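Local coordinates for acetylxylan esterase A (Aspergillus awamori, PDB 5X6S), which removes acetyl side groups from the backbone of acetylated xylans, a serine esterase step in plant polysaccharide breakdown, at residues A[107-110]-A[111-114]. Numbering follows the deposited sequence.
Sequences GADS and SKVF
Asp109 to Lys112 form a type I beta turn, closed by a hydrogen bond of 2.9 Å from Lys112 N to Asp109 O. The turn lies between helix 91-106 and strand 113-118, a central parallel strand of the alpha/beta-hydrolase sheet. The Asp109 side chain folds over the turn as an Asx turn. Its CG stands anti to the backbone N (chi1 -171°), which brings the carboxylate to Ser111. OD1 of Asp109 accepts two bonds there. Ser111 N gives one of 3.0 Å, on the anti side of OD1 and 22° out of the carboxylate plane. Ser111 OG gives the other to Asp109 OD1, a short bond of 2.5 Å, reached from above that plane. Ser111 OG also bonds Tyr184 of the second subunit.

OD2 of Asp109 faces the lysine. The extended Lys112 chain passes obliquely across the Asp109 side chain, its CD 4.1 Å from Asp109 OD2. Lys112 NZ stays 4.3 Å from Asp109 OD2, too far for a salt bridge, and one water joins the two charges. His86 and Asn87 of the second subunit also bond OD2. A second water links Ser110 O to Val113 N at the strand's start. Beside it, CG2 of Val113 lies 3.7 Å from Asp109 O and equally far from Ser110 O. Val113 also packs on Ile33 of strand 33-37 and Val99 of helix 91-106, tying the start of strand 113-118 to both.

Both oxygens of the buried Asp109 carboxylate therefore have donors. OD1 braces the turn through both bonds to Ser111, while OD2 meets a water and, in this assembly, the second subunit. These bonds hold the carboxylate's rotation, and they, with the nearby lysine, would probably favour its charged form.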
loop_
_atom_site.group_PDB
_atom_site.type_symbol
_atom_site.label_atom_id
_atom_site.label_comp_id
_atom_site.label_asym_id
_atom_site.label_seq_id
_atom_site.Cartn_x
_atom_site.Cartn_y
_atom_site.Cartn_z
ATOM N N GLY A 107 12.380 5.806 7.320
ATOM C CA GLY A 107 11.142 5.767 8.057
ATOM C C GLY A 107 10.101 6.605 7.356
ATOM O O GLY A 107 9.291 7.264 7.993
ATOM N N ALA A 108 10.073 6.565 6.028
ATOM C CA ALA A 108 9.073 7.305 5.260
ATOM C C ALA A 108 7.696 6.695 5.374
ATOM O O ALA A 108 7.562 5.515 5.636
ATOM C CB ALA A 108 9.488 7.398 3.796
ATOM N N ASP A 109 6.654 7.495 5.172
ATOM C CA ASP A 109 5.301 7.011 5.348
ATOM C C ASP A 109 4.848 6.362 4.048
ATOM O O ASP A 109 4.707 7.017 3.009
ATOM C CB ASP A 109 4.394 8.140 5.807
ATOM C CG ASP A 109 3.024 7.706 6.216
ATOM O OD1 ASP A 109 2.475 6.749 5.647
ATOM O OD2 ASP A 109 2.443 8.403 7.081
ATOM N N SER A 110 4.634 5.035 4.088
ATOM C CA SER A 110 4.302 4.302 2.869
ATOM C C SER A 110 2.939 4.621 2.280
ATOM O O SER A 110 2.697 4.312 1.139
ATOM C CB SER A 110 4.515 2.782 3.011
ATOM O OG SER A 110 3.393 2.148 3.526
ATOM N N SER A 111 2.083 5.305 3.050
ATOM C CA SER A 111 0.809 5.809 2.537
ATOM C C SER A 111 0.924 7.135 1.820
ATOM O O SER A 111 -0.082 7.648 1.286
ATOM C CB SER A 111 -0.196 5.973 3.701
ATOM O OG SER A 111 0.210 7.030 4.568
ATOM N N LYS A 112 2.122 7.717 1.805
ATOM C CA LYS A 112 2.345 9.039 1.205
ATOM C C LYS A 112 3.481 8.992 0.176
ATOM O O LYS A 112 4.420 9.798 0.250
ATOM C CB LYS A 112 2.640 10.110 2.287
ATOM C CG LYS A 112 1.474 10.342 3.264
ATOM C CD LYS A 112 1.817 11.391 4.300
ATOM C CE LYS A 112 0.573 11.632 5.191
ATOM N NZ LYS A 112 0.982 12.356 6.431
ATOM N N VAL A 113 3.320 8.111 -0.825
ATOM C CA VAL A 113 4.312 7.929 -1.882
ATOM C C VAL A 113 3.650 8.257 -3.220
ATOM O O VAL A 113 2.535 7.767 -3.525
ATOM C CB VAL A 113 4.944 6.493 -1.861
ATOM C CG1 VAL A 113 6.017 6.335 -2.932
ATOM C CG2 VAL A 113 5.478 6.134 -0.489
ATOM N N PHE A 114 4.307 9.110 -4.001
ATOM C CA PHE A 114 3.713 9.703 -5.194
ATOM C C PHE A 114 4.702 9.561 -6.329
ATOM O O PHE A 114 5.879 9.501 -6.067
ATOM C CB PHE A 114 3.377 11.187 -4.904
ATOM C CG PHE A 114 2.483 11.337 -3.710
ATOM C CD1 PHE A 114 1.100 11.108 -3.827
ATOM C CD2 PHE A 114 3.007 11.669 -2.469
ATOM C CE1 PHE A 114 0.272 11.159 -2.696
ATOM C CE2 PHE A 114 2.168 11.747 -1.336
ATOM C CZ PHE A 114 0.793 11.480 -1.467
HETATM O O HOH W 1 3.052 11.070 7.768
HETATM O O HOH W 2 1.603 5.618 -1.051
#